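Local coordinates for protein homoserine kinase (Listeria monocytogenes, PDB 3HUL) that probably phosphorylates L-homoserine with ATP to give O-phospho-L-homoserine, the fourth of five steps from aspartate to threonine, at residues D125-V137 / L278-R290. Residues are numbered along the deposited sequence; the frame is centred on the assembly and turned at random.
Sequences DNVAPAVLGNWVV and LLDVEGSGAEVFR
Ala130 O, in the last turn of helix 127-132, accepts a hydrogen bond from Ala286 N (2.8 Å), in the carbonyl plane though bent at the hydrogen (141°); the methyl CB of Ala286 lies 3.6 Å from the same Ala130 O and also packs on helix 88-103. One residue on, Val131 O receives a nearly straight CA-H...O contact from Gly285 CA (3.1 Å), which has no side chain to hold it off. Arg149 NE and NH2 hydrogen-bond to Leu132 O and Gly283 O respectively, tying the helix end to the 281-286 loop. Gly133, just past the helix, turns the chain away with positive phi, and its CA faces Gly283 O at 3.5 Å. Asn134 N then donates to Glu282 O (2.8 Å, 156° at the hydrogen), while Asn134 OD1, held by Phe152 N, touches Val281 CG1 (3.4 Å); that methyl stands anti to the backbone N of Val281 (chi1 173°). The C-terminal end of helix 127-132 and its glycine turn thus pack on the glycine-containing loop between strands 275-280 and 287-290, close to Ser90 of the predicted ATP-binding loop; strand 287-290 pairs antiparallel with strand 3-12, so the last strand rejoins the N-terminal sheet, consistent with the GHMP kinase fold.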
ATOM      1  N   ASP A 125      -2.580 -10.646  19.548  1.00 27.58           N
ATOM      2  CA  ASP A 125      -1.436 -10.607  18.625  1.00 26.82           C
ATOM      3  C   ASP A 125      -0.781 -11.940  18.251  1.00 26.71           C
ATOM      4  O   ASP A 125       0.023 -11.986  17.314  1.00 27.02           O
ATOM      5  CB  ASP A 125      -0.423  -9.507  18.994  1.00 26.92           C
ATOM      6  CG  ASP A 125       0.069  -9.583  20.452  1.00 27.93           C
ATOM      7  OD1 ASP A 125      -0.700  -9.953  21.370  1.00 27.31           O
ATOM      8  OD2 ASP A 125       1.247  -9.231  20.679  1.00 30.67           O
ATOM      9  N   ASN A 126      -1.117 -13.020  18.962  1.00 25.69           N
ATOM     10  CA  ASN A 126      -0.896 -14.356  18.411  1.00 25.37           C
ATOM     11  C   ASN A 126      -2.092 -14.810  17.591  1.00 25.03           C
ATOM     12  O   ASN A 126      -1.910 -15.229  16.446  1.00 24.64           O
ATOM     13  CB  ASN A 126      -0.568 -15.404  19.473  1.00 24.85           C
ATOM     14  CG  ASN A 126       0.757 -15.141  20.162  1.00 27.10           C
ATOM     15  OD1 ASN A 126       0.771 -14.593  21.261  1.00 28.77           O
ATOM     16  ND2 ASN A 126       1.882 -15.522  19.517  1.00 23.91           N
ATOM     17  N   VAL A 127      -3.296 -14.716  18.178  1.00 24.75           N
ATOM     18  CA  VAL A 127      -4.502 -15.319  17.599  1.00 24.35           C
ATOM     19  C   VAL A 127      -5.009 -14.706  16.289  1.00 23.93           C
ATOM     20  O   VAL A 127      -5.508 -15.420  15.425  1.00 24.07           O
ATOM     21  CB  VAL A 127      -5.684 -15.466  18.639  1.00 25.11           C
ATOM     22  CG1 VAL A 127      -5.298 -16.433  19.779  1.00 25.38           C
ATOM     23  CG2 VAL A 127      -6.167 -14.115  19.180  1.00 21.80           C
ATOM     24  N   ALA A 128      -4.886 -13.395  16.123  1.00 23.18           N
ATOM     25  CA  ALA A 128      -5.354 -12.788  14.886  1.00 22.15           C
ATOM     26  C   ALA A 128      -4.510 -13.297  13.683  1.00 21.99           C
ATOM     27  O   ALA A 128      -5.074 -13.799  12.716  1.00 21.77           O
ATOM     28  CB  ALA A 128      -5.357 -11.239  14.988  1.00 22.50           C
ATOM     29  N   PRO A 129      -3.163 -13.215  13.760  1.00 21.16           N
ATOM     30  CA  PRO A 129      -2.397 -13.817  12.649  1.00 21.30           C
ATOM     31  C   PRO A 129      -2.573 -15.354  12.530  1.00 22.26           C
ATOM     32  O   PRO A 129      -2.475 -15.884  11.423  1.00 23.41           O
ATOM     33  CB  PRO A 129      -0.931 -13.422  12.942  1.00 20.83           C
ATOM     34  CG  PRO A 129      -0.902 -12.888  14.303  1.00 20.09           C
ATOM     35  CD  PRO A 129      -2.298 -12.521  14.735  1.00 20.76           C
ATOM     36  N   ALA A 130      -2.856 -16.062  13.634  1.00 21.53           N
ATOM     37  CA  ALA A 130      -3.135 -17.501  13.534  1.00 21.95           C
ATOM     38  C   ALA A 130      -4.393 -17.751  12.700  1.00 21.76           C
ATOM     39  O   ALA A 130      -4.443 -18.683  11.908  1.00 22.58           O
ATOM     40  CB  ALA A 130      -3.255 -18.158  14.933  1.00 21.16           C
ATOM     41  N   VAL A 131      -5.393 -16.896  12.853  1.00 22.20           N
ATOM     42  CA  VAL A 131      -6.595 -16.996  12.027  1.00 22.62           C
ATOM     43  C   VAL A 131      -6.423 -16.379  10.633  1.00 22.63           C
ATOM     44  O   VAL A 131      -6.876 -16.936   9.661  1.00 23.05           O
ATOM     45  CB  VAL A 131      -7.792 -16.324  12.717  1.00 23.10           C
ATOM     46  CG1 VAL A 131      -9.058 -16.377  11.809  1.00 24.04           C
ATOM     47  CG2 VAL A 131      -8.064 -16.990  14.046  1.00 21.77           C
ATOM     48  N   LEU A 132      -5.763 -15.229  10.530  1.00 23.12           N
ATOM     49  CA  LEU A 132      -5.850 -14.407   9.304  1.00 22.89           C
ATOM     50  C   LEU A 132      -4.666 -14.615   8.393  1.00 23.15           C
ATOM     51  O   LEU A 132      -4.747 -14.388   7.188  1.00 23.56           O
ATOM     52  CB  LEU A 132      -5.957 -12.952   9.684  1.00 23.32           C
ATOM     53  CG  LEU A 132      -7.174 -12.712  10.589  1.00 24.02           C
ATOM     54  CD1 LEU A 132      -7.164 -11.280  10.997  1.00 20.61           C
ATOM     55  CD2 LEU A 132      -8.497 -13.104   9.860  1.00 22.93           C
ATOM     56  N   GLY A 133      -3.571 -15.083   8.981  1.00 22.59           N
ATOM     57  CA  GLY A 133      -2.356 -15.322   8.241  1.00 21.97           C
ATOM     58  C   GLY A 133      -1.563 -14.026   8.141  1.00 21.25           C
ATOM     59  O   GLY A 133      -2.076 -12.935   8.378  1.00 20.14           O
ATOM     60  N   ASN A 134      -0.298 -14.182   7.789  1.00 20.79           N
ATOM     61  CA  ASN A 134       0.588 -13.074   7.538  1.00 21.29           C
ATOM     62  C   ASN A 134       0.801 -12.165   8.754  1.00 20.57           C
ATOM     63  O   ASN A 134       0.944 -12.644   9.875  1.00 21.30           O
ATOM     64  CB  ASN A 134       0.103 -12.299   6.298  1.00 21.17           C
ATOM     65  CG  ASN A 134       1.227 -11.973   5.374  1.00 22.76           C
ATOM     66  OD1 ASN A 134       2.251 -11.432   5.805  1.00 24.09           O
ATOM     67  ND2 ASN A 134       1.070 -12.318   4.103  1.00 23.18           N
ATOM     68  N   TRP A 135       0.800 -10.858   8.525  1.00 20.07           N
ATOM     69  CA  TRP A 135       1.146  -9.871   9.560  1.00 18.88           C
ATOM     70  C   TRP A 135      -0.129  -9.121   9.929  1.00 19.07           C
ATOM     71  O   TRP A 135      -0.832  -8.598   9.040  1.00 19.62           O
ATOM     72  CB  TRP A 135       2.276  -8.947   9.067  1.00 18.32           C
ATOM     73  CG  TRP A 135       2.521  -7.722   9.901  1.00 17.92           C
ATOM     74  CD1 TRP A 135       2.549  -7.640  11.264  1.00 18.61           C
ATOM     75  CD2 TRP A 135       2.772  -6.399   9.416  1.00 16.17           C
ATOM     76  NE1 TRP A 135       2.793  -6.351  11.656  1.00 17.98           N
ATOM     77  CE2 TRP A 135       2.930  -5.565  10.543  1.00 17.35           C
ATOM     78  CE3 TRP A 135       2.915  -5.847   8.137  1.00 18.52           C
ATOM     79  CZ2 TRP A 135       3.223  -4.191  10.435  1.00 17.16           C
ATOM     80  CZ3 TRP A 135       3.176  -4.477   8.020  1.00 17.85           C
ATOM     81  CH2 TRP A 135       3.318  -3.662   9.173  1.00 17.54           C
ATOM     82  N   VAL A 136      -0.461  -9.134  11.222  1.00 17.76           N
ATOM     83  CA  VAL A 136      -1.652  -8.427  11.716  1.00 18.90           C
ATOM     84  C   VAL A 136      -1.270  -7.362  12.721  1.00 18.24           C
ATOM     85  O   VAL A 136      -0.503  -7.633  13.647  1.00 17.99           O
ATOM     86  CB  VAL A 136      -2.698  -9.374  12.349  1.00 19.07           C
ATOM     87  CG1 VAL A 136      -4.050  -8.580  12.694  1.00 19.14           C
ATOM     88  CG2 VAL A 136      -2.985 -10.500  11.401  1.00 20.75           C
ATOM     89  N   VAL A 137      -1.763  -6.146  12.492  1.00 18.36           N
ATOM     90  CA  VAL A 137      -1.681  -5.073  13.477  1.00 18.20           C
ATOM     91  C   VAL A 137      -3.050  -4.990  14.144  1.00 19.73           C
ATOM     92  O   VAL A 137      -4.076  -4.813  13.469  1.00 19.52           O
ATOM     93  CB  VAL A 137      -1.319  -3.712  12.833  1.00 17.51           C
ATOM     94  CG1 VAL A 137      -1.368  -2.554  13.868  1.00 14.21           C
ATOM     95  CG2 VAL A 137       0.013  -3.777  12.141  1.00 17.92           C
ATOM     96  N   LEU A 278      14.873 -22.647  10.139  1.00 33.18           N
ATOM     97  CA  LEU A 278      14.524 -21.660   9.128  1.00 32.89           C
ATOM     98  C   LEU A 278      13.006 -21.626   8.974  1.00 31.98           C
ATOM     99  O   LEU A 278      12.353 -22.643   8.717  1.00 31.81           O
ATOM    100  CB  LEU A 278      15.232 -21.962   7.799  1.00 33.05           C
ATOM    101  CG  LEU A 278      15.185 -21.003   6.602  1.00 36.40           C
ATOM    102  CD1 LEU A 278      15.367 -19.551   6.984  1.00 38.05           C
ATOM    103  CD2 LEU A 278      16.266 -21.397   5.598  1.00 38.24           C
ATOM    104  N   LEU A 279      12.437 -20.447   9.186  1.00 30.93           N
ATOM    105  CA  LEU A 279      10.987 -20.288   9.054  1.00 29.65           C
ATOM    106  C   LEU A 279      10.674 -19.243   8.007  1.00 28.44           C
ATOM    107  O   LEU A 279      11.451 -18.335   7.813  1.00 27.78           O
ATOM    108  CB  LEU A 279      10.393 -19.866  10.392  1.00 29.85           C
ATOM    109  CG  LEU A 279      10.911 -20.542  11.658  1.00 30.73           C
ATOM    110  CD1 LEU A 279      10.333 -19.838  12.853  1.00 33.48           C
ATOM    111  CD2 LEU A 279      10.580 -22.045  11.707  1.00 32.02           C
ATOM    112  N   ASP A 280       9.520 -19.373   7.355  1.00 27.54           N
ATOM    113  CA  ASP A 280       9.010 -18.336   6.504  1.00 27.01           C
ATOM    114  C   ASP A 280       7.760 -17.690   7.116  1.00 26.34           C
ATOM    115  O   ASP A 280       7.147 -18.248   8.037  1.00 25.97           O
ATOM    116  CB  ASP A 280       8.705 -18.892   5.108  1.00 27.97           C
ATOM    117  CG  ASP A 280       9.977 -19.227   4.315  1.00 31.66           C
ATOM    118  OD1 ASP A 280      10.829 -18.345   4.100  1.00 35.64           O
ATOM    119  OD2 ASP A 280      10.122 -20.382   3.900  1.00 35.95           O
ATOM    120  N   VAL A 281       7.386 -16.521   6.586  1.00 25.38           N
ATOM    121  CA  VAL A 281       6.072 -15.919   6.839  1.00 24.51           C
ATOM    122  C   VAL A 281       5.024 -16.845   6.247  1.00 24.33           C
ATOM    123  O   VAL A 281       5.152 -17.263   5.105  1.00 24.42           O
ATOM    124  CB  VAL A 281       5.957 -14.486   6.228  1.00 24.17           C
ATOM    125  CG1 VAL A 281       4.543 -13.932   6.329  1.00 23.36           C
ATOM    126  CG2 VAL A 281       6.989 -13.503   6.897  1.00 23.96           C
ATOM    127  N   GLU A 282       4.009 -17.195   7.032  1.00 23.95           N
ATOM    128  CA  GLU A 282       2.902 -18.006   6.527  1.00 24.18           C
ATOM    129  C   GLU A 282       1.716 -17.082   6.185  1.00 23.95           C
ATOM    130  O   GLU A 282       1.161 -16.401   7.055  1.00 23.01           O
ATOM    131  CB  GLU A 282       2.529 -19.122   7.539  1.00 24.67           C
ATOM    132  CG  GLU A 282       1.231 -19.890   7.240  1.00 26.76           C
ATOM    133  CD  GLU A 282       1.208 -20.505   5.839  1.00 30.64           C
ATOM    134  OE1 GLU A 282       1.986 -21.448   5.576  1.00 33.70           O
ATOM    135  OE2 GLU A 282       0.400 -20.052   4.998  1.00 32.96           O
ATOM    136  N   GLY A 283       1.359 -17.062   4.908  1.00 24.77           N
ATOM    137  CA  GLY A 283       0.331 -16.187   4.384  1.00 26.20           C
ATOM    138  C   GLY A 283      -1.087 -16.596   4.715  1.00 27.81           C
ATOM    139  O   GLY A 283      -1.968 -15.743   4.750  1.00 27.38           O
ATOM    140  N   SER A 284      -1.315 -17.893   4.962  1.00 28.84           N
ATOM    141  CA  SER A 284      -2.671 -18.400   5.199  1.00 29.84           C
ATOM    142  C   SER A 284      -2.911 -18.593   6.679  1.00 30.13           C
ATOM    143  O   SER A 284      -2.063 -19.122   7.385  1.00 30.44           O
ATOM    144  CB  SER A 284      -2.863 -19.750   4.516  1.00 30.02           C
ATOM    145  OG  SER A 284      -2.412 -19.707   3.173  1.00 32.76           O
ATOM    146  N   GLY A 285      -4.074 -18.189   7.156  1.00 29.99           N
ATOM    147  CA  GLY A 285      -4.413 -18.477   8.522  1.00 30.61           C
ATOM    148  C   GLY A 285      -4.923 -19.907   8.653  1.00 31.44           C
ATOM    149  O   GLY A 285      -4.822 -20.709   7.722  1.00 30.89           O
ATOM    150  N   ALA A 286      -5.478 -20.207   9.822  1.00 31.98           N
ATOM    151  CA  ALA A 286      -6.024 -21.515  10.130  1.00 32.25           C
ATOM    152  C   ALA A 286      -6.934 -22.029   9.008  1.00 33.31           C
ATOM    153  O   ALA A 286      -7.793 -21.304   8.508  1.00 32.65           O
ATOM    154  CB  ALA A 286      -6.780 -21.443  11.442  1.00 31.57           C
ATOM    155  N   GLU A 287      -6.717 -23.280   8.605  1.00 34.84           N
ATOM    156  CA  GLU A 287      -7.527 -23.912   7.559  1.00 36.61           C
ATOM    157  C   GLU A 287      -8.173 -25.200   8.075  1.00 36.46           C
ATOM    158  O   GLU A 287      -7.566 -25.962   8.850  1.00 36.24           O
ATOM    159  CB  GLU A 287      -6.688 -24.302   6.330  1.00 37.45           C
ATOM    160  CG  GLU A 287      -5.719 -23.285   5.738  1.00 41.79           C
ATOM    161  CD  GLU A 287      -4.509 -23.993   5.107  1.00 47.53           C
ATOM    162  OE1 GLU A 287      -4.712 -24.888   4.252  1.00 48.43           O
ATOM    163  OE2 GLU A 287      -3.354 -23.680   5.486  1.00 50.97           O
ATOM    164  N   VAL A 288      -9.391 -25.432   7.603  1.00 36.76           N
ATOM    165  CA  VAL A 288     -10.117 -26.682   7.777  1.00 36.83           C
ATOM    166  C   VAL A 288     -10.353 -27.242   6.382  1.00 36.72           C
ATOM    167  O   VAL A 288     -10.892 -26.552   5.526  1.00 36.16           O
ATOM    168  CB  VAL A 288     -11.455 -26.468   8.504  1.00 36.77           C
ATOM    169  CG1 VAL A 288     -12.251 -27.782   8.593  1.00 36.33           C
ATOM    170  CG2 VAL A 288     -11.202 -25.896   9.903  1.00 36.89           C
ATOM    171  N   PHE A 289      -9.934 -28.484   6.167  1.00 37.17           N
ATOM    172  CA  PHE A 289      -9.939 -29.107   4.841  1.00 38.12           C
ATOM    173  C   PHE A 289      -9.945 -30.637   4.933  1.00 38.88           C
ATOM    174  O   PHE A 289      -9.579 -31.218   5.960  1.00 38.25           O
ATOM    175  CB  PHE A 289      -8.714 -28.662   4.026  1.00 37.76           C
ATOM    176  CG  PHE A 289      -7.392 -28.959   4.701  1.00 38.09           C
ATOM    177  CD1 PHE A 289      -6.683 -30.123   4.399  1.00 37.61           C
ATOM    178  CD2 PHE A 289      -6.856 -28.075   5.642  1.00 38.35           C
ATOM    179  CE1 PHE A 289      -5.458 -30.410   5.023  1.00 39.45           C
ATOM    180  CE2 PHE A 289      -5.634 -28.354   6.280  1.00 38.76           C
ATOM    181  CZ  PHE A 289      -4.935 -29.528   5.964  1.00 39.13           C
ATOM    182  N   ARG A 290     -10.342 -31.269   3.835  1.00 40.08           N
ATOM    183  CA  ARG A 290     -10.280 -32.710   3.698  1.00 41.59           C
ATOM    184  C   ARG A 290      -9.024 -33.153   2.946  1.00 42.50           C
ATOM    185  O   ARG A 290      -8.631 -32.558   1.935  1.00 42.27           O
ATOM    186  CB  ARG A 290     -11.556 -33.231   3.047  1.00 41.70           C
ATOM    187  CG  ARG A 290     -12.840 -32.874   3.834  1.00 43.83           C
ATOM    188  CD  ARG A 290     -13.952 -33.905   3.603  1.00 48.43           C
ATOM    189  NE  ARG A 290     -14.820 -34.093   4.770  1.00 50.68           N
ATOM    190  CZ  ARG A 290     -14.791 -35.158   5.580  1.00 51.99           C
ATOM    191  NH1 ARG A 290     -13.931 -36.165   5.369  1.00 50.23           N
ATOM    192  NH2 ARG A 290     -15.635 -35.219   6.606  1.00 50.30           N
TER